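Local coordinates for putative hemin transport system, substrate-binding protein (Burkholderia cenocepacia J2315, PDB 5GIZ) that binds heme in the periplasm and probably hands it on for uptake, as the substrate-binding protein of a bacterial heme transport system, at residues I9-A14 and G34-C39; G52-L57 and S73-P78. All coordinates share one frame; numbering follows the deposited sequence.

Interaction 1. Residues I9-A14 and G34-C39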
loop_
_atom_site.group_PDB
_atom_site.type_symbol
_atom_site.label_atom_id
_atom_site.label_comp_id
_atom_site.label_asym_id
_atom_site.label_seq_id
_atom_site.Cartn_x
_atom_site.Cartn_y
_atom_site.Cartn_z
ATOM N N ILE A 9 16.381 -10.646 1.830
ATOM C CA ILE A 9 15.812 -9.501 2.511
ATOM C C ILE A 9 14.840 -8.789 1.575
ATOM O O ILE A 9 15.104 -8.657 0.384
ATOM C CB ILE A 9 16.914 -8.575 3.048
ATOM C CG1 ILE A 9 17.675 -9.317 4.165
ATOM C CG2 ILE A 9 16.346 -7.208 3.481
ATOM C CD1 ILE A 9 18.874 -8.567 4.688
ATOM N N VAL A 10 13.716 -8.333 2.125
ATOM C CA VAL A 10 12.692 -7.710 1.295
ATOM C C VAL A 10 12.395 -6.325 1.866
ATOM O O VAL A 10 12.202 -6.180 3.070
ATOM C CB VAL A 10 11.425 -8.589 1.230
ATOM C CG1 VAL A 10 10.386 -7.962 0.300
ATOM C CG2 VAL A 10 11.773 -10.002 0.800
ATOM N N ILE A 11 12.352 -5.346 0.993
ATOM C CA ILE A 11 12.075 -3.956 1.333
ATOM C C ILE A 11 10.802 -3.569 0.647
ATOM O O ILE A 11 10.795 -3.486 -0.565
ATOM C CB ILE A 11 13.220 -2.986 0.961
ATOM C CG1 ILE A 11 14.608 -3.474 1.427
ATOM C CG2 ILE A 11 12.826 -1.613 1.482
ATOM C CD1 ILE A 11 14.742 -3.749 2.871
ATOM N N GLY A 12 9.757 -3.271 1.420
ATOM C CA GLY A 12 8.484 -2.882 0.904
ATOM C C GLY A 12 7.425 -3.906 1.278
ATOM O O GLY A 12 7.469 -5.063 0.878
ATOM N N GLY A 13 6.459 -3.472 2.065
ATOM C CA GLY A 13 5.463 -4.378 2.579
ATOM C C GLY A 13 4.759 -5.266 1.567
ATOM O O GLY A 13 4.541 -6.459 1.785
ATOM N N ALA A 14 4.416 -4.710 0.422
ATOM C CA ALA A 14 3.774 -5.509 -0.591
ATOM C C ALA A 14 4.670 -6.541 -1.196
ATOM O O ALA A 14 4.192 -7.557 -1.665
ATOM C CB ALA A 14 3.195 -4.621 -1.693
ATOM N N GLY A 34 15.073 -10.884 6.717
ATOM C CA GLY A 34 15.035 -9.520 7.175
ATOM C C GLY A 34 14.135 -8.723 6.239
ATOM O O GLY A 34 13.795 -9.180 5.112
ATOM N N ALA A 35 13.748 -7.549 6.715
ATOM C CA ALA A 35 12.849 -6.625 6.005
ATOM C C ALA A 35 12.973 -5.224 6.559
ATOM O O ALA A 35 13.634 -4.996 7.563
ATOM C CB ALA A 35 11.411 -7.091 6.142
ATOM N N ASP A 36 12.288 -4.295 5.909
ATOM C CA ASP A 36 12.131 -2.957 6.501
ATOM C C ASP A 36 10.871 -2.944 7.368
ATOM O O ASP A 36 10.062 -3.899 7.382
ATOM C CB ASP A 36 12.004 -1.904 5.422
ATOM C CG ASP A 36 10.681 -1.958 4.747
ATOM O OD1 ASP A 36 10.450 -2.990 4.062
ATOM O OD2 ASP A 36 9.895 -0.991 4.926
ATOM N N THR A 37 10.692 -1.848 8.090
ATOM C CA THR A 37 9.577 -1.758 9.046
ATOM C C THR A 37 8.196 -1.789 8.473
ATOM O O THR A 37 7.237 -2.058 9.226
ATOM C CB THR A 37 9.711 -0.480 9.863
ATOM O OG1 THR A 37 9.670 0.661 9.002
ATOM C CG2 THR A 37 11.019 -0.489 10.665
ATOM N N THR A 38 8.043 -1.529 7.181
ATOM C CA THR A 38 6.713 -1.581 6.566
ATOM C C THR A 38 6.195 -2.990 6.351
ATOM O O THR A 38 5.021 -3.189 6.013
ATOM C CB THR A 38 6.607 -0.813 5.225
ATOM O OG1 THR A 38 7.415 -1.407 4.212
ATOM C CG2 THR A 38 6.970 0.614 5.373
ATOM N N CYS A 39 7.039 -4.002 6.573
ATOM C CA CYS A 39 6.643 -5.374 6.304
ATOM C C CYS A 39 6.053 -6.001 7.528
ATOM O O CYS A 39 6.721 -6.710 8.291
ATOM C CB CYS A 39 7.830 -6.208 5.781
ATOM S SG CYS A 39 8.543 -5.600 4.244
#
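Backbone bonding between the two parallel strand ends is sparse. Val-10 N donates to Gly-34 O (3.1 Å), approaching from above the carbonyl plane, while Asp-36 N returns only a weak bond to Val-10 O. Ala-35 CA meets Val-10 O at 3.0 Å in a CA-H...O contact. Past the strands, side-chain hydrogen bonds take over. Asp-36 has its CG in the crowded position between backbone N and carbonyl carbon (chi1 73°), and its OD1 receives Gly-12 N at 2.7 Å in a nearly straight bond. Asp-36 OD2 folds back on its own loop, taking Thr-38 N at 3.0 Å in an Asx turn and Thr-38 OG1 at 2.6 Å on its syn lone pair. Three bonds thus fix the carboxylate's rotation and probably favour its charged form. Thr-38 OG1 in turn accepts a weak bond from Gly-13 N. The Ile-11 and Asp-36 side chains cross obliquely, with Ile-11 CG2 3.9 Å from Asp-36 CG, and Cys-39 SG lies 3.6 Å from Gly-12 O. Gly-12 occupies the N-cap position of helix 13-23, and the contact joins the C-terminal ends of the two parallel strands of the beta-alpha-beta unit 6-11, 13-23, 30-35, whose Gly-13, with Thr-37 just beyond, belongs to the heme-binding site.

Interaction 2. Residues G52-L57 and S73-P78; sequences GYQRAL and SAEAGP
Gln-54 leaves its backbone at an unusual chi1 of 100°, away from the staggered positions, and runs extended beyond CG, which carries its amide across to 73-78. Glu-75 has CG beside its backbone N and bends at chi2 (97°), so that the two side chains lie alongside each other and point the same way, amide and carboxylate planes 31° apart. Gln-54 CD rests 3.6 Å from Glu-75 CB, and Gln-54 NE2 ends 3.0 Å from Ser-73 OG. A water joins the two tips: Gln-54 NE2 donates to it over a very short 2.4 Å, and it donates to Glu-75 OE1 at 2.9 Å. Tyr-53 to Ala-56 form the type I turn of a tight two-stranded hairpin, which presents Tyr-53, the axial ligand of heme iron in heme-bound structures of this protein, with Gln-54 and Arg-55 also in the heme site. Two backbone bonds tie this hairpin to the loop that follows strand 69-72: Gly-77 N to Gln-54 O (2.9 Å) and Leu-57 N to Gly-77 O (2.9 Å), each donor in the acceptor's carbonyl plane. A cis peptide joins Gly-77 to Pro-78, the N-cap residue of helix 79-87, and Pro-78 CD lies against Arg-55 O. Leu-57 CG packs on Gly-77 O at 3.3 Å, and Leu-57 CD1 reaches Ala-76 CB at 4.3 Å.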
loop_
_atom_site.group_PDB
_atom_site.type_symbol
_atom_site.label_atom_id
_atom_site.label_comp_id
_atom_site.label_asym_id
_atom_site.label_seq_id
_atom_site.Cartn_x
_atom_site.Cartn_y
_atom_site.Cartn_z
ATOM N N GLY A 52 15.436 -0.924 9.329
ATOM C CA GLY A 52 15.137 0.464 9.147
ATOM C C GLY A 52 13.837 0.670 8.440
ATOM O O GLY A 52 13.221 -0.299 7.925
ATOM N N TYR A 53 13.370 1.911 8.485
ATOM C CA TYR A 53 12.228 2.280 7.642
ATOM C C TYR A 53 12.687 2.220 6.184
ATOM O O TYR A 53 13.851 2.415 5.883
ATOM C CB TYR A 53 11.636 3.667 7.989
ATOM C CG TYR A 53 10.569 4.170 7.009
ATOM C CD1 TYR A 53 9.333 3.521 6.887
ATOM C CD2 TYR A 53 10.799 5.309 6.205
ATOM C CE1 TYR A 53 8.375 3.969 6.005
ATOM C CE2 TYR A 53 9.838 5.752 5.315
ATOM C CZ TYR A 53 8.622 5.087 5.225
ATOM O OH TYR A 53 7.642 5.527 4.348
ATOM N N GLN A 54 11.753 1.920 5.283
ATOM C CA GLN A 54 12.095 1.653 3.874
ATOM C C GLN A 54 12.873 2.774 3.187
ATOM O O GLN A 54 13.735 2.445 2.400
ATOM C CB GLN A 54 10.894 1.171 3.037
ATOM C CG GLN A 54 10.207 2.162 2.170
ATOM C CD GLN A 54 8.903 1.649 1.593
ATOM O OE1 GLN A 54 7.866 2.190 1.890
ATOM N NE2 GLN A 54 8.962 0.641 0.757
ATOM N N ARG A 55 12.640 4.035 3.570
ATOM C CA ARG A 55 13.389 5.196 3.042
ATOM C C ARG A 55 14.614 5.593 3.868
ATOM O O ARG A 55 15.321 6.556 3.533
ATOM C CB ARG A 55 12.486 6.427 2.990
ATOM C CG ARG A 55 11.241 6.287 2.152
ATOM C CD ARG A 55 10.766 7.662 1.697
ATOM N NE ARG A 55 11.483 8.101 0.499
ATOM C CZ ARG A 55 12.186 9.230 0.352
ATOM N NH1 ARG A 55 12.285 10.137 1.325
ATOM N NH2 ARG A 55 12.786 9.460 -0.807
ATOM N N ALA A 56 14.873 4.885 4.957
ATOM C CA ALA A 56 15.982 5.202 5.859
ATOM C C ALA A 56 16.656 3.903 6.305
ATOM O O ALA A 56 16.797 3.638 7.469
ATOM C CB ALA A 56 15.486 6.011 7.056
ATOM N N LEU A 57 17.090 3.105 5.339
ATOM C CA LEU A 57 17.632 1.773 5.625
ATOM C C LEU A 57 18.981 1.871 6.293
ATOM O O LEU A 57 19.766 2.777 5.970
ATOM C CB LEU A 57 17.737 0.955 4.344
ATOM C CG LEU A 57 16.443 0.550 3.654
ATOM C CD1 LEU A 57 16.672 -0.084 2.324
ATOM C CD2 LEU A 57 15.648 -0.408 4.514
ATOM N N SER A 73 11.617 -2.411 -3.124
ATOM C CA SER A 73 10.549 -1.635 -3.735
ATOM C C SER A 73 11.172 -0.379 -4.314
ATOM O O SER A 73 12.306 0.029 -3.964
ATOM C CB SER A 73 9.524 -1.279 -2.683
ATOM O OG SER A 73 10.134 -0.386 -1.808
ATOM N N ALA A 74 10.343 0.295 -5.102
ATOM C CA ALA A 74 10.706 1.574 -5.704
ATOM C C ALA A 74 11.083 2.612 -4.646
ATOM O O ALA A 74 11.901 3.473 -4.891
ATOM C CB ALA A 74 9.531 2.071 -6.557
ATOM N N GLU A 75 10.494 2.498 -3.470
ATOM C CA GLU A 75 10.665 3.454 -2.377
ATOM C C GLU A 75 11.929 3.214 -1.505
ATOM O O GLU A 75 12.346 4.074 -0.698
ATOM C CB GLU A 75 9.364 3.439 -1.550
ATOM C CG GLU A 75 8.106 3.836 -2.360
ATOM C CD GLU A 75 7.240 2.680 -2.923
ATOM O OE1 GLU A 75 7.666 1.515 -2.999
ATOM O OE2 GLU A 75 6.079 2.941 -3.324
ATOM N N ALA A 76 12.581 2.061 -1.672
ATOM C CA ALA A 76 13.742 1.696 -0.840
ATOM C C ALA A 76 14.919 2.676 -0.983
ATOM O O ALA A 76 15.286 3.025 -2.077
ATOM C CB ALA A 76 14.190 0.289 -1.197
ATOM N N GLY A 77 15.476 3.113 0.133
ATOM C CA GLY A 77 16.553 4.085 0.157
ATOM C C GLY A 77 17.107 4.322 1.541
ATOM O O GLY A 77 16.752 3.622 2.481
ATOM N N PRO A 78 18.010 5.306 1.699
ATOM C CA PRO A 78 18.346 6.279 0.671
ATOM C C PRO A 78 19.312 5.701 -0.333
ATOM O O PRO A 78 19.837 4.608 -0.143
ATOM C CB PRO A 78 19.007 7.405 1.480
ATOM C CG PRO A 78 19.655 6.722 2.597
ATOM C CD PRO A 78 18.724 5.576 2.959
HETATM O O HOH W 1 7.099 -0.021 -0.624
#

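Along the chain both segments of interaction 1 precede those of interaction 2, yet their centres lie only about 9 Å apart, on the same side of the chain's centre. Strands 6-11, 30-35 and 69-72 belong to one four-stranded parallel sheet, and their C-terminal ends and the residues just beyond supply three of the four segments; the hairpin 52-57 is the fourth. A probable hydrogen bond from Ser-73 N to Ile-11 O (2.9 Å) continues the sheet between neighbouring strands, and Thr-37 N probably bonds Gly-52 O (3.0 Å). Asp-36 OD2 also packs against Gln-54 CB. The two contacts together probably shape one side of the heme-binding region, gathering Gly-13, Thr-37, Tyr-53, Gln-54 and Arg-55.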